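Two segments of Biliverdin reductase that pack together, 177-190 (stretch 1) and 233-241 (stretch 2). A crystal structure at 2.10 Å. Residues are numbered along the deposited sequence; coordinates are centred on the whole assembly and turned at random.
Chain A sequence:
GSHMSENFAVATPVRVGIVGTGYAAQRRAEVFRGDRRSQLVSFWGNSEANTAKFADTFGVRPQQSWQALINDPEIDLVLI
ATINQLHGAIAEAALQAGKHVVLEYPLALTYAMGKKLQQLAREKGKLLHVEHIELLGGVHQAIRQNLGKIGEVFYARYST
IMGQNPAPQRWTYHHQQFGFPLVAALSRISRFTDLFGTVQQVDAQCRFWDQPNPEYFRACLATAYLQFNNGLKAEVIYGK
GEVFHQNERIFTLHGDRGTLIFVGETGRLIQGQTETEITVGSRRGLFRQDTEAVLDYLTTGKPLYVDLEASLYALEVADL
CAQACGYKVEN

Stretch 1 (177-190) QFGFPLVAALSRIS
Stretch 2, residues 233-241: KAEVIYGKG

Stretch 2 is one extended strand, 233-241. Stretch 1 opens with Q177 and F178, the end of a helix that begins earlier in the chain. G179 breaks it with positive phi (77/-166). F180 is extended (-57/119), and a type I turn runs from F180 to V183, closed by V183 N to F180 O at 3.2 Å. L182 is the N-cap of helix 183-189. The helical bonding begins with L186 N to L182 O, 2.9 Å.

Helix and strand run nearly antiparallel. Their N-to-C directions differ by 153° and their axes approach to 8.6 Å. The CA of L182 lies 6.3 Å from the CA of Y238, and the CA of A185 lies 6.9 Å from the CA of V236. No hydrogen bond crosses between the stretches. The contact buries 441 Å², both sides summed.

Alternation of the strand sends A234, V236, Y238 and K240 toward stretch 1. E235 and I237 point away.

V236 (chi1 t) is the central bump. It fits a hollow lined by L182, A185, L186 and I189. A185 carries only a methyl, and V236 sits close against it: A185 CB to V236 CG1 is 3.6 Å. V236 CG1 also lies 4.0 Å from L182 CD2 and 4.2 Å from L186 CD2. L182 (m, t) and L186 (m, t) start sideways, but their ends come nearer the strand. V236 CG2 meets I189 CG1 at 4.0 Å. I189 (t, p) also reaches A234, with I189 CG1 4.3 Å from A234 CB. All are apolar.

Y238 (chi1 t, chi2 -89°) is the second large bump. It lies against the turn. L182 CD2 touches Y238 CB at 3.7 Å, so this leucine end meets both V236 and Y238. P181, its ring C-gamma exo, places P181 CB 3.9 Å from Y238 CD1. P181 O sits over one face of the tyrosine ring, 3.7 Å from Y238 CD1.

F178 (chi1 t, chi2 63°) reaches the far end of Y238. F178 CZ is 3.3 Å from Y238 OH and 3.8 Å from Y238 CZ. The ring planes are near parallel, at 28°, but slid apart. The F178 and Y238 ring centroids are 6.0 Å from each other, so the rings barely overlap.

K240 (p, t, t, t) extends its chain to bring NZ over a face of F178. K240 NZ is 3.7 Å from the F178 ring centroid and 22° off the normal, a cation-pi contact in which the ammonium charge meets the ring's pi electrons. K240 NZ also donates to Y238 OH at 3.1 Å, linking the two strand side chains beside F178.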

ATOM      1  N   GLN A 177      -7.897  13.514   4.210  1.00 18.98           N
ATOM      2  CA  GLN A 177      -8.226  12.113   3.968  1.00 19.28           C
ATOM      3  C   GLN A 177      -7.130  11.408   3.177  1.00 17.64           C
ATOM      4  O   GLN A 177      -6.802  10.250   3.461  1.00 14.58           O
ATOM      5  CB  GLN A 177      -9.565  12.003   3.238  1.00 18.28           C
ATOM      6  CG  GLN A 177     -10.774  12.329   4.102  1.00 21.26           C
ATOM      7  CD  GLN A 177     -12.079  12.234   3.336  1.00 21.61           C
ATOM      8  OE1 GLN A 177     -12.377  13.076   2.489  1.00 21.85           O
ATOM      9  NE2 GLN A 177     -12.865  11.204   3.630  1.00 19.34           N
ATOM     10  N   PHE A 178      -6.558  12.083   2.178  1.00 16.62           N
ATOM     11  CA  PHE A 178      -5.507  11.460   1.384  1.00 17.28           C
ATOM     12  C   PHE A 178      -4.179  11.442   2.133  1.00 16.84           C
ATOM     13  O   PHE A 178      -3.408  10.484   2.011  1.00 16.25           O
ATOM     14  CB  PHE A 178      -5.367  12.179   0.043  1.00 16.07           C
ATOM     15  CG  PHE A 178      -4.312  11.594  -0.850  1.00 16.40           C
ATOM     16  CD1 PHE A 178      -4.425  10.291  -1.317  1.00 16.84           C
ATOM     17  CD2 PHE A 178      -3.216  12.343  -1.232  1.00 17.31           C
ATOM     18  CE1 PHE A 178      -3.455   9.747  -2.139  1.00 16.27           C
ATOM     19  CE2 PHE A 178      -2.245  11.805  -2.056  1.00 17.10           C
ATOM     20  CZ  PHE A 178      -2.366  10.504  -2.508  1.00 16.46           C
ATOM     21  N   GLY A 179      -3.906  12.479   2.915  1.00 16.29           N
ATOM     22  CA  GLY A 179      -2.698  12.524   3.708  1.00 16.38           C
ATOM     23  C   GLY A 179      -1.467  12.871   2.890  1.00 18.37           C
ATOM     24  O   GLY A 179      -1.539  13.334   1.747  1.00 17.78           O
ATOM     25  N   PHE A 180      -0.312  12.634   3.505  1.00 16.54           N
ATOM     26  CA  PHE A 180       0.969  12.945   2.884  1.00 18.05           C
ATOM     27  C   PHE A 180       1.090  12.232   1.541  1.00 14.54           C
ATOM     28  O   PHE A 180       1.060  10.994   1.501  1.00 14.53           O
ATOM     29  CB  PHE A 180       2.119  12.545   3.805  1.00 17.46           C
ATOM     30  CG  PHE A 180       3.472  12.978   3.310  1.00 17.30           C
ATOM     31  CD1 PHE A 180       3.687  14.285   2.901  1.00 18.20           C
ATOM     32  CD2 PHE A 180       4.527  12.085   3.264  1.00 15.58           C
ATOM     33  CE1 PHE A 180       4.929  14.692   2.444  1.00 19.49           C
ATOM     34  CE2 PHE A 180       5.773  12.486   2.810  1.00 17.27           C
ATOM     35  CZ  PHE A 180       5.974  13.792   2.400  1.00 17.70           C
ATOM     36  N   PRO A 181       1.225  12.964   0.430  1.00 15.76           N
ATOM     37  CA  PRO A 181       1.082  12.333  -0.894  1.00 15.38           C
ATOM     38  C   PRO A 181       2.118  11.263  -1.205  1.00 14.55           C
ATOM     39  O   PRO A 181       1.846  10.398  -2.045  1.00 15.44           O
ATOM     40  CB  PRO A 181       1.210  13.520  -1.861  1.00 16.62           C
ATOM     41  CG  PRO A 181       0.840  14.720  -1.041  1.00 17.30           C
ATOM     42  CD  PRO A 181       1.347  14.428   0.339  1.00 17.41           C
ATOM     43  N   LEU A 182       3.284  11.284  -0.566  1.00 15.43           N
ATOM     44  CA  LEU A 182       4.358  10.357  -0.896  1.00 14.71           C
ATOM     45  C   LEU A 182       4.327   9.072  -0.076  1.00 14.14           C
ATOM     46  O   LEU A 182       5.265   8.276  -0.171  1.00 14.42           O
ATOM     47  CB  LEU A 182       5.714  11.044  -0.725  1.00 14.41           C
ATOM     48  CG  LEU A 182       6.135  11.993  -1.846  1.00 16.29           C
ATOM     49  CD1 LEU A 182       7.267  12.898  -1.386  1.00 16.60           C
ATOM     50  CD2 LEU A 182       6.543  11.202  -3.082  1.00 14.30           C
ATOM     51  N   VAL A 183       3.269   8.841   0.705  1.00 14.89           N
ATOM     52  CA  VAL A 183       3.241   7.685   1.602  1.00 13.75           C
ATOM     53  C   VAL A 183       3.373   6.385   0.815  1.00 13.78           C
ATOM     54  O   VAL A 183       4.192   5.518   1.144  1.00 12.06           O
ATOM     55  CB  VAL A 183       1.960   7.701   2.454  1.00 13.81           C
ATOM     56  CG1 VAL A 183       1.718   6.331   3.072  1.00 13.18           C
ATOM     57  CG2 VAL A 183       2.064   8.766   3.537  1.00 13.43           C
ATOM     58  N   ALA A 184       2.573   6.233  -0.244  1.00 12.83           N
ATOM     59  CA  ALA A 184       2.581   4.980  -0.994  1.00 14.89           C
ATOM     60  C   ALA A 184       3.875   4.809  -1.782  1.00 13.82           C
ATOM     61  O   ALA A 184       4.447   3.713  -1.814  1.00 13.88           O
ATOM     62  CB  ALA A 184       1.371   4.918  -1.925  1.00 11.72           C
ATOM     63  N   ALA A 185       4.350   5.879  -2.423  1.00 13.29           N
ATOM     64  CA  ALA A 185       5.571   5.777  -3.214  1.00 13.52           C
ATOM     65  C   ALA A 185       6.774   5.462  -2.335  1.00 14.67           C
ATOM     66  O   ALA A 185       7.631   4.653  -2.710  1.00 14.27           O
ATOM     67  CB  ALA A 185       5.798   7.071  -3.997  1.00 13.34           C
ATOM     68  N   LEU A 186       6.853   6.086  -1.157  1.00 13.48           N
ATOM     69  CA  LEU A 186       7.974   5.829  -0.260  1.00 14.35           C
ATOM     70  C   LEU A 186       7.933   4.415   0.300  1.00 14.65           C
ATOM     71  O   LEU A 186       8.981   3.853   0.635  1.00 15.02           O
ATOM     72  CB  LEU A 186       7.984   6.850   0.875  1.00 13.60           C
ATOM     73  CG  LEU A 186       8.296   8.280   0.442  1.00 13.11           C
ATOM     74  CD1 LEU A 186       8.080   9.227   1.602  1.00 14.39           C
ATOM     75  CD2 LEU A 186       9.712   8.390  -0.104  1.00 14.75           C
ATOM     76  N   SER A 187       6.739   3.831   0.419  1.00 14.25           N
ATOM     77  CA  SER A 187       6.645   2.429   0.807  1.00 14.52           C
ATOM     78  C   SER A 187       7.299   1.534  -0.236  1.00 14.41           C
ATOM     79  O   SER A 187       8.011   0.584   0.109  1.00 14.50           O
ATOM     80  CB  SER A 187       5.183   2.036   1.015  1.00 14.27           C
ATOM     81  OG  SER A 187       5.054   0.641   1.238  1.00 14.44           O
ATOM     82  N   ARG A 188       7.081   1.833  -1.517  1.00 13.59           N
ATOM     83  CA  ARG A 188       7.681   1.039  -2.584  1.00 14.92           C
ATOM     84  C   ARG A 188       9.202   1.114  -2.542  1.00 15.54           C
ATOM     85  O   ARG A 188       9.890   0.092  -2.648  1.00 16.28           O
ATOM     86  CB  ARG A 188       7.158   1.508  -3.943  1.00 14.75           C
ATOM     87  CG  ARG A 188       5.690   1.199  -4.194  1.00 14.41           C
ATOM     88  CD  ARG A 188       5.518  -0.105  -4.968  1.00 14.08           C
ATOM     89  NE  ARG A 188       6.121  -1.246  -4.283  1.00 13.04           N
ATOM     90  CZ  ARG A 188       5.430  -2.146  -3.590  1.00 13.97           C
ATOM     91  NH1 ARG A 188       4.110  -2.047  -3.506  1.00 13.05           N
ATOM     92  NH2 ARG A 188       6.055  -3.152  -2.992  1.00 14.42           N
ATOM     93  N   ILE A 189       9.746   2.322  -2.379  1.00 13.98           N
ATOM     94  CA  ILE A 189      11.190   2.501  -2.464  1.00 14.90           C
ATOM     95  C   ILE A 189      11.911   1.972  -1.228  1.00 16.72           C
ATOM     96  O   ILE A 189      13.133   1.790  -1.260  1.00 15.10           O
ATOM     97  CB  ILE A 189      11.521   3.989  -2.694  1.00 14.95           C
ATOM     98  CG1 ILE A 189      12.891   4.142  -3.358  1.00 15.95           C
ATOM     99  CG2 ILE A 189      11.487   4.762  -1.380  1.00 13.61           C
ATOM    100  CD1 ILE A 189      12.981   3.509  -4.731  1.00 15.41           C
ATOM    101  N   SER A 190      11.189   1.702  -0.142  1.00 15.44           N
ATOM    102  CA  SER A 190      11.802   1.365   1.136  1.00 16.92           C
ATOM    103  C   SER A 190      11.870  -0.131   1.404  1.00 15.89           C
ATOM    104  O   SER A 190      12.392  -0.534   2.447  1.00 16.41           O
ATOM    105  CB  SER A 190      11.039   2.039   2.280  1.00 16.02           C
ATOM    106  OG  SER A 190       9.809   1.377   2.520  1.00 15.91           O
ATOM    107  N   LYS A 233      21.454   6.649  -4.582  1.00 18.73           N
ATOM    108  CA  LYS A 233      20.709   7.898  -4.674  1.00 18.96           C
ATOM    109  C   LYS A 233      19.414   7.620  -5.426  1.00 19.39           C
ATOM    110  O   LYS A 233      19.447   7.161  -6.574  1.00 18.36           O
ATOM    111  CB  LYS A 233      21.527   8.974  -5.386  1.00 20.09           C
ATOM    112  CG  LYS A 233      20.696  10.149  -5.873  1.00 22.32           C
ATOM    113  CD  LYS A 233      20.108  10.926  -4.709  1.00 24.51           C
ATOM    114  CE  LYS A 233      20.113  12.411  -5.001  1.00 33.23           C
ATOM    115  NZ  LYS A 233      20.338  13.231  -3.780  1.00 30.84           N
ATOM    116  N   ALA A 234      18.282   7.887  -4.782  1.00 17.52           N
ATOM    117  CA  ALA A 234      16.977   7.589  -5.353  1.00 16.97           C
ATOM    118  C   ALA A 234      16.141   8.856  -5.439  1.00 17.99           C
ATOM    119  O   ALA A 234      16.168   9.696  -4.534  1.00 18.67           O
ATOM    120  CB  ALA A 234      16.237   6.533  -4.527  1.00 15.72           C
ATOM    121  N   GLU A 235      15.405   8.986  -6.536  1.00 15.67           N
ATOM    122  CA  GLU A 235      14.446  10.062  -6.731  1.00 16.50           C
ATOM    123  C   GLU A 235      13.050   9.459  -6.715  1.00 16.19           C
ATOM    124  O   GLU A 235      12.793   8.469  -7.409  1.00 14.15           O
ATOM    125  CB  GLU A 235      14.706  10.793  -8.051  1.00 17.92           C
ATOM    126  CG  GLU A 235      16.133  11.296  -8.207  1.00 18.40           C
ATOM    127  CD  GLU A 235      16.437  11.748  -9.621  1.00 19.77           C
ATOM    128  OE1 GLU A 235      15.643  11.431 -10.529  1.00 19.83           O
ATOM    129  OE2 GLU A 235      17.477  12.407  -9.829  1.00 19.42           O
ATOM    130  N   VAL A 236      12.161  10.034  -5.909  1.00 13.37           N
ATOM    131  CA  VAL A 236      10.798   9.536  -5.753  1.00 15.02           C
ATOM    132  C   VAL A 236       9.845  10.692  -6.018  1.00 14.90           C
ATOM    133  O   VAL A 236       9.834  11.675  -5.269  1.00 16.09           O
ATOM    134  CB  VAL A 236      10.556   8.937  -4.358  1.00 14.36           C
ATOM    135  CG1 VAL A 236       9.150   8.378  -4.256  1.00 13.47           C
ATOM    136  CG2 VAL A 236      11.583   7.855  -4.058  1.00 13.78           C
ATOM    137  N   ILE A 237       9.045  10.572  -7.075  1.00 14.70           N
ATOM    138  CA  ILE A 237       8.226  11.665  -7.590  1.00 15.41           C
ATOM    139  C   ILE A 237       6.767  11.226  -7.594  1.00 14.55           C
ATOM    140  O   ILE A 237       6.443  10.137  -8.083  1.00 14.20           O
ATOM    141  CB  ILE A 237       8.664  12.079  -9.007  1.00 16.36           C
ATOM    142  CG1 ILE A 237      10.189  12.179  -9.097  1.00 16.76           C
ATOM    143  CG2 ILE A 237       8.015  13.396  -9.407  1.00 16.49           C
ATOM    144  CD1 ILE A 237      10.794  13.245  -8.208  1.00 17.40           C
ATOM    145  N   TYR A 238       5.890  12.075  -7.061  1.00 12.83           N
ATOM    146  CA  TYR A 238       4.454  11.816  -7.075  1.00 14.26           C
ATOM    147  C   TYR A 238       3.732  13.091  -7.475  1.00 15.74           C
ATOM    148  O   TYR A 238       3.775  14.086  -6.744  1.00 14.45           O
ATOM    149  CB  TYR A 238       3.950  11.324  -5.713  1.00 14.85           C
ATOM    150  CG  TYR A 238       2.474  10.974  -5.698  1.00 15.33           C
ATOM    151  CD1 TYR A 238       1.510  11.935  -5.410  1.00 16.31           C
ATOM    152  CD2 TYR A 238       2.046   9.683  -5.974  1.00 15.66           C
ATOM    153  CE1 TYR A 238       0.163  11.617  -5.399  1.00 14.69           C
ATOM    154  CE2 TYR A 238       0.703   9.355  -5.963  1.00 16.51           C
ATOM    155  CZ  TYR A 238      -0.234  10.327  -5.675  1.00 15.60           C
ATOM    156  OH  TYR A 238      -1.572  10.005  -5.663  1.00 16.26           O
ATOM    157  N   GLY A 239       3.064  13.055  -8.624  1.00 15.19           N
ATOM    158  CA  GLY A 239       2.272  14.182  -9.072  1.00 16.73           C
ATOM    159  C   GLY A 239       0.945  13.758  -9.664  1.00 17.20           C
ATOM    160  O   GLY A 239       0.862  12.729 -10.340  1.00 15.80           O
ATOM    161  N   LYS A 240      -0.107  14.531  -9.406  1.00 15.45           N
ATOM    162  CA  LYS A 240      -1.402  14.277 -10.018  1.00 17.76           C
ATOM    163  C   LYS A 240      -2.205  15.566  -9.999  1.00 16.44           C
ATOM    164  O   LYS A 240      -1.957  16.460  -9.186  1.00 16.78           O
ATOM    165  CB  LYS A 240      -2.166  13.152  -9.308  1.00 16.97           C
ATOM    166  CG  LYS A 240      -2.685  13.502  -7.921  1.00 18.15           C
ATOM    167  CD  LYS A 240      -3.437  12.322  -7.318  1.00 17.67           C
ATOM    168  CE  LYS A 240      -3.795  12.571  -5.865  1.00 16.40           C
ATOM    169  NZ  LYS A 240      -4.308  11.333  -5.214  1.00 16.80           N
ATOM    170  N   GLY A 241      -3.166  15.656 -10.911  1.00 17.37           N
ATOM    171  CA  GLY A 241      -4.041  16.809 -10.929  1.00 20.13           C
ATOM    172  C   GLY A 241      -4.101  17.560 -12.242  1.00 19.69           C
ATOM    173  O   GLY A 241      -3.679  17.056 -13.287  1.00 17.92           O
TER